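Local coordinates for protein putative polyketide cyclase (Acidithiobacillus ferrooxidans, PDB 3F9S) that probably acts as a polyketide cyclase of the SnoaL-like family, within the NTF2 clan, at residues L12-F15 against T16-W20; E22-I25 against E26-D29. One frame throughout, in Å; residues are numbered along the deposited sequence. Where two conformers were deposited one is given.

Contact 1. Residues L12-F15 against T16-W20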
ATOM      1  N   LEU A  12      13.952  -3.585 -10.595  1.00 25.81           N
ATOM      2  CA  LEU A  12      13.216  -2.661  -9.714  1.00 27.15           C
ATOM      3  C   LEU A  12      14.113  -2.013  -8.708  1.00 27.07           C
ATOM      4  O   LEU A  12      13.987  -0.825  -8.447  1.00 30.12           O
ATOM      5  CB  LEU A  12      12.102  -3.339  -8.912  1.00 28.37           C
ATOM      6  CG  LEU A  12      10.740  -3.542  -9.538  1.00 32.82           C
ATOM      7  CD1 LEU A  12       9.747  -4.046  -8.469  1.00 28.74           C
ATOM      8  CD2 LEU A  12      10.246  -2.256 -10.205  1.00 31.40           C
ATOM      9  N   THR A  13      14.993  -2.821  -8.138  1.00 26.00           N
ATOM     10  CA  THR A  13      15.951  -2.331  -7.184  1.00 26.09           C
ATOM     11  C   THR A  13      16.816  -1.229  -7.810  1.00 25.94           C
ATOM     12  O   THR A  13      16.909  -0.154  -7.217  1.00 25.97           O
ATOM     13  CB  THR A  13      16.805  -3.438  -6.594  1.00 25.73           C
ATOM     14  OG1 THR A  13      15.959  -4.460  -6.047  1.00 23.92           O
ATOM     15  CG2 THR A  13      17.738  -2.882  -5.483  1.00 27.74           C
ATOM     16  N   GLN A  14      17.365  -1.464  -9.003  1.00 26.37           N
ATOM     17  CA  GLN A  14      18.247  -0.477  -9.666  0.50 26.20           C
ATOM     18  C   GLN A  14      17.454   0.755 -10.087  1.00 25.72           C
ATOM     19  O   GLN A  14      17.892   1.879  -9.887  1.00 26.31           O
ATOM     20  CB  GLN A  14      18.953  -1.065 -10.898  0.50 27.33           C
ATOM     21  CG  GLN A  14      20.177  -0.243 -11.327  0.50 26.91           C
ATOM     22  CD  GLN A  14      20.801  -0.653 -12.662  0.50 27.65           C
ATOM     23  OE1 GLN A  14      20.122  -1.136 -13.572  0.50 32.48           O
ATOM     24  NE2 GLN A  14      22.096  -0.407 -12.795  0.50 28.93           N
ATOM     25  N   PHE A  15      16.302   0.513 -10.709  1.00 23.27           N
ATOM     26  CA  PHE A  15      15.382   1.559 -11.134  1.00 24.11           C
ATOM     27  C   PHE A  15      15.008   2.487  -9.983  1.00 24.60           C
ATOM     28  O   PHE A  15      15.096   3.701 -10.107  1.00 26.09           O
ATOM     29  CB  PHE A  15      14.131   0.896 -11.705  1.00 25.45           C
ATOM     30  CG  PHE A  15      12.881   1.724 -11.625  1.00 29.35           C
ATOM     31  CD1 PHE A  15      12.689   2.842 -12.410  1.00 29.40           C
ATOM     32  CD2 PHE A  15      11.880   1.339 -10.745  1.00 33.80           C
ATOM     33  CE1 PHE A  15      11.489   3.569 -12.312  1.00 27.88           C
ATOM     34  CE2 PHE A  15      10.719   2.041 -10.646  1.00 31.24           C
ATOM     35  CZ  PHE A  15      10.518   3.151 -11.416  1.00 27.13           C
ATOM     36  N   THR A  16      14.626   1.889  -8.856  1.00 22.96           N
ATOM     37  CA  THR A  16      14.227   2.640  -7.671  1.00 23.53           C
ATOM     38  C   THR A  16      15.391   3.466  -7.187  1.00 23.94           C
ATOM     39  O   THR A  16      15.235   4.643  -6.868  1.00 25.08           O
ATOM     40  CB  THR A  16      13.718   1.693  -6.563  1.00 24.14           C
ATOM     41  OG1 THR A  16      12.564   0.990  -7.052  1.00 27.04           O
ATOM     42  CG2 THR A  16      13.346   2.456  -5.293  1.00 24.68           C
ATOM     43  N   ARG A  17      16.566   2.854  -7.184  1.00 25.07           N
ATOM     44  CA  ARG A  17      17.764   3.544  -6.760  0.50 25.31           C
ATOM     45  C   ARG A  17      18.086   4.714  -7.687  1.00 25.11           C
ATOM     46  O   ARG A  17      18.202   5.856  -7.232  1.00 25.60           O
ATOM     47  CB  ARG A  17      18.938   2.577  -6.691  0.50 26.21           C
ATOM     48  CG  ARG A  17      20.170   3.204  -6.117  0.50 29.89           C
ATOM     49  CD  ARG A  17      21.303   2.232  -6.067  0.50 33.91           C
ATOM     50  NE  ARG A  17      22.528   2.899  -5.634  0.50 36.20           N
ATOM     51  CZ  ARG A  17      23.738   2.337  -5.607  0.50 38.13           C
ATOM     52  NH1 ARG A  17      23.938   1.065  -5.967  0.50 37.98           N
ATOM     53  NH2 ARG A  17      24.770   3.068  -5.193  0.50 41.94           N
ATOM     54  N   GLU A  18      18.217   4.420  -8.970  1.00 26.49           N
ATOM     55  CA  GLU A  18      18.643   5.431  -9.939  1.00 26.92           C
ATOM     56  C   GLU A  18      17.660   6.549 -10.174  1.00 26.28           C
ATOM     57  O   GLU A  18      18.017   7.730 -10.102  1.00 26.03           O
ATOM     58  CB  GLU A  18      18.979   4.773 -11.273  1.00 27.23           C
ATOM     59  CG  GLU A  18      20.187   3.888 -11.212  1.00 31.14           C
ATOM     60  CD  GLU A  18      20.518   3.214 -12.530  1.00 31.30           C
ATOM     61  OE1 GLU A  18      19.713   3.252 -13.485  1.00 33.39           O
ATOM     62  OE2 GLU A  18      21.616   2.619 -12.596  1.00 43.81           O
ATOM     63  N   VAL A  19      16.428   6.173 -10.476  1.00 25.29           N
ATOM     64  CA  VAL A  19      15.418   7.169 -10.806  1.00 26.23           C
ATOM     65  C   VAL A  19      14.860   7.859  -9.569  1.00 25.53           C
ATOM     66  O   VAL A  19      14.877   9.081  -9.490  1.00 26.60           O
ATOM     67  CB  VAL A  19      14.265   6.566 -11.618  1.00 26.31           C
ATOM     68  CG1 VAL A  19      13.152   7.609 -11.859  1.00 24.81           C
ATOM     69  CG2 VAL A  19      14.790   6.008 -12.931  1.00 25.92           C
ATOM     70  N   TRP A  20      14.418   7.069  -8.601  1.00 25.17           N
ATOM     71  CA  TRP A  20      13.654   7.603  -7.481  1.00 26.43           C
ATOM     72  C   TRP A  20      14.430   8.055  -6.286  1.00 27.57           C
ATOM     73  O   TRP A  20      14.019   9.016  -5.636  1.00 29.27           O
ATOM     74  CB  TRP A  20      12.563   6.612  -7.093  1.00 25.86           C
ATOM     75  CG  TRP A  20      11.534   6.650  -8.137  1.00 23.67           C
ATOM     76  CD1 TRP A  20      11.420   5.816  -9.198  1.00 26.69           C
ATOM     77  CD2 TRP A  20      10.554   7.680  -8.313  1.00 24.22           C
ATOM     78  NE1 TRP A  20      10.388   6.227  -9.999  1.00 26.13           N
ATOM     79  CE2 TRP A  20       9.838   7.371  -9.483  1.00 25.24           C
ATOM     80  CE3 TRP A  20      10.190   8.815  -7.572  1.00 26.08           C
ATOM     81  CZ2 TRP A  20       8.765   8.151  -9.937  1.00 27.19           C
ATOM     82  CZ3 TRP A  20       9.146   9.608  -8.033  1.00 27.19           C
ATOM     83  CH2 TRP A  20       8.443   9.267  -9.210  1.00 27.64           C
TER
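Phe-15 turns CG anti to its own N (chi1 154°) and Trp-20 swings CG anti to its carbonyl carbon (chi1 -72°), which sets the two rings side by side, pointing the same way from helix 8-21, the first long helix of this NTF2-like (SnoaL-like) fold. They form an offset edge-to-face pair: the five-membered ring of Trp-20 presents its edge to Phe-15, with centroids 5.1 Å apart and planes at 78°. The nearest atoms are Phe-15 CZ and Trp-20 NE1, at 3.4 Å. That N-H is spent on the hydroxyl of Tyr-56 in helix 53-66, which helps fix the indole's rotation; a glycerol molecule also lies beside the indole and may mark a pocket. Val-19 meets both rings: its CG2 is 3.8 Å from Phe-15 CD1, while its CG1 lies over one face of the indole toward the rim. Elsewhere around the helix, the extended chains of Gln-14, in one of its two conformers, and Glu-18 cross with amide and carboxylate planes inclined to each other; their NE2 and OE2 come close, but the angle is poor for a hydrogen bond. Glu-18 OE1 instead bonds the Tyr-31 hydroxyl and makes a salt bridge to Lys-30; Gln-14 OE1 meets the same hydroxyl in that conformer, a less certain bond. On the buried side Thr-16 returns its hydroxyl to the backbone one turn back: Leu-12 O accepts Thr-16 N at 2.8 Å and Thr-16 OG1 at 2.7 Å, the two donors arriving from opposite faces of the carbonyl plane.

Contact 2. Residues E22-I25 against E26-D29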
ATOM      1  N   GLU A  22      17.972   8.541  -6.421  1.00 25.84           N
ATOM      2  CA  GLU A  22      19.080   9.386  -6.884  1.00 27.66           C
ATOM      3  C   GLU A  22      18.671  10.477  -7.854  1.00 27.18           C
ATOM      4  O   GLU A  22      19.466  11.372  -8.114  1.00 26.48           O
ATOM      5  CB  GLU A  22      20.178   8.525  -7.490  1.00 27.85           C
ATOM      6  CG  GLU A  22      20.836   7.600  -6.474  1.00 28.34           C
ATOM      7  CD  GLU A  22      21.690   6.521  -7.098  1.00 31.29           C
ATOM      8  OE1 GLU A  22      21.879   6.480  -8.333  1.00 39.23           O
ATOM      9  OE2 GLU A  22      22.181   5.679  -6.325  1.00 39.74           O
ATOM     10  N   GLY A  23      17.447  10.431  -8.362  1.00 27.15           N
ATOM     11  CA  GLY A  23      16.951  11.462  -9.261  1.00 26.26           C
ATOM     12  C   GLY A  23      17.569  11.462 -10.638  1.00 26.06           C
ATOM     13  O   GLY A  23      17.613  12.514 -11.285  1.00 26.01           O
ATOM     14  N   ASN A  24      18.030  10.295 -11.090  1.00 25.22           N
ATOM     15  CA  ASN A  24      18.586  10.138 -12.414  1.00 27.42           C
ATOM     16  C   ASN A  24      17.343   9.941 -13.284  1.00 27.12           C
ATOM     17  O   ASN A  24      17.019   8.832 -13.687  1.00 27.87           O
ATOM     18  CB  ASN A  24      19.569   8.971 -12.486  1.00 28.54           C
ATOM     19  CG  ASN A  24      20.232   8.838 -13.844  1.00 35.19           C
ATOM     20  OD1 ASN A  24      19.840   9.484 -14.824  1.00 32.83           O
ATOM     21  ND2 ASN A  24      21.234   7.960 -13.913  1.00 35.75           N
ATOM     22  N   ILE A  25      16.705  11.061 -13.609  1.00 26.87           N
ATOM     23  CA  ILE A  25      15.422  11.071 -14.321  1.00 28.80           C
ATOM     24  C   ILE A  25      15.529  10.359 -15.669  1.00 28.14           C
ATOM     25  O   ILE A  25      14.669   9.561 -16.019  1.00 26.35           O
ATOM     26  CB  ILE A  25      14.880  12.503 -14.580  1.00 30.12           C
ATOM     27  CG1 ILE A  25      14.807  13.358 -13.310  1.00 34.83           C
ATOM     28  CG2 ILE A  25      13.490  12.434 -15.195  1.00 32.69           C
ATOM     29  CD1 ILE A  25      14.026  12.764 -12.199  1.00 35.94           C
ATOM     30  N   GLU A  26      16.606  10.648 -16.390  1.00 28.33           N
ATOM     31  CA  GLU A  26      16.848  10.079 -17.719  1.00 28.20           C
ATOM     32  C   GLU A  26      17.088   8.569 -17.715  1.00 27.95           C
ATOM     33  O   GLU A  26      16.846   7.921 -18.729  1.00 28.85           O
ATOM     34  CB  GLU A  26      17.954  10.855 -18.445  1.00 29.23           C
ATOM     35  CG  GLU A  26      17.649  12.371 -18.595  1.00 31.33           C
ATOM     36  CD  GLU A  26      16.282  12.645 -19.236  1.00 37.74           C
ATOM     37  OE1 GLU A  26      16.033  12.057 -20.304  1.00 34.92           O
ATOM     38  OE2 GLU A  26      15.458  13.420 -18.676  1.00 40.60           O
ATOM     39  N   ALA A  27      17.496   8.000 -16.577  1.00 26.10           N
ATOM     40  CA  ALA A  27      17.605   6.543 -16.429  1.00 25.70           C
ATOM     41  C   ALA A  27      16.258   5.850 -16.626  1.00 25.74           C
ATOM     42  O   ALA A  27      16.235   4.648 -16.886  1.00 25.58           O
ATOM     43  CB  ALA A  27      18.200   6.155 -15.088  1.00 26.44           C
ATOM     44  N   SER A  28      15.149   6.583 -16.482  1.00 24.78           N
ATOM     45  CA  SER A  28      13.807   6.078 -16.823  1.00 24.53           C
ATOM     46  C   SER A  28      13.753   5.449 -18.207  1.00 25.63           C
ATOM     47  O   SER A  28      13.011   4.511 -18.422  1.00 25.04           O
ATOM     48  CB  SER A  28      12.780   7.202 -16.780  1.00 26.08           C
ATOM     49  OG  SER A  28      12.775   7.806 -15.498  1.00 25.88           O
ATOM     50  N   ASP A  29      14.531   5.986 -19.147  1.00 24.94           N
ATOM     51  CA  ASP A  29      14.638   5.416 -20.487  1.00 26.39           C
ATOM     52  C   ASP A  29      14.998   3.931 -20.513  1.00 27.66           C
ATOM     53  O   ASP A  29      14.613   3.246 -21.440  1.00 28.59           O
ATOM     54  CB  ASP A  29      15.667   6.164 -21.327  1.00 27.45           C
ATOM     55  CG  ASP A  29      15.265   7.592 -21.638  1.00 27.77           C
ATOM     56  OD1 ASP A  29      14.132   8.008 -21.337  1.00 35.60           O
ATOM     57  OD2 ASP A  29      16.119   8.311 -22.188  1.00 32.70           O
TER
HETATM   58  O   HOH W   1      18.998  12.260 -15.451  1.00 31.36           O
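Ser-28 grips the carbonyl of Ile-25 twice. Its OG donates to Ile-25 O at 2.6 Å, in the carbonyl plane, and its N reaches the same oxygen at 3.1 Å from above that plane. The hydroxyl gets there because OG stands anti to the carbonyl carbon of Ser-28, beside its own N (chi1 -57°). One residue earlier, Ala-27 N is shared between two oxygens of Asn-24, the backbone O at 3.0 Å and the side-chain OD1 at 3.3 Å. Both bonds are bent, each with an N-H...O angle of 136°, and the donor lies above both carbonyl planes. The Ala-27 methyl packs against the amide, CB lying 3.6 Å from Asn-24 CG. A water extends this turn: it donates to Asn-24 OD1 and accepts from Glu-26 N, 3.0 Å in each case, so the asparagine oxygen receives two donors. Asn-24 is itself the centre of an inverse gamma turn that begins at Gly-23, where positive phi takes the chain out of helix 8-21. Farther out, the bent chain of Glu-26 and the carboxylate of Asp-29 both form salt bridges with Lys-57. The loop and its 3-10 turn carry the chain from helix 8-21 into the short helix 28-31: Ala-27 and Ser-28 rest on Val-19 of the former, while Ile-25 leans on Lys-57 and Val-60 of helix 53-66 and Ser-28 on Tyr-56.

Contact 1 closes just before contact 2 opens along the chain, and their centres lie about 8 Å apart on the same side of the chain's centre. The first belongs to helix 8-21, the second to the turn leading into helix 28-31, and both pack on helix 53-66. They touch directly: Glu-18 O lies 2.7 Å from Asn-24 N, a probable hydrogen bond, and Arg-17 NE forms a salt bridge with Glu-22 OE2. The reversal is therefore tied back to the helix it leaves. Residues 12-20 also reach strands of the mixed sheet, so together the contacts join helices and sheet within this NTF2-like fold.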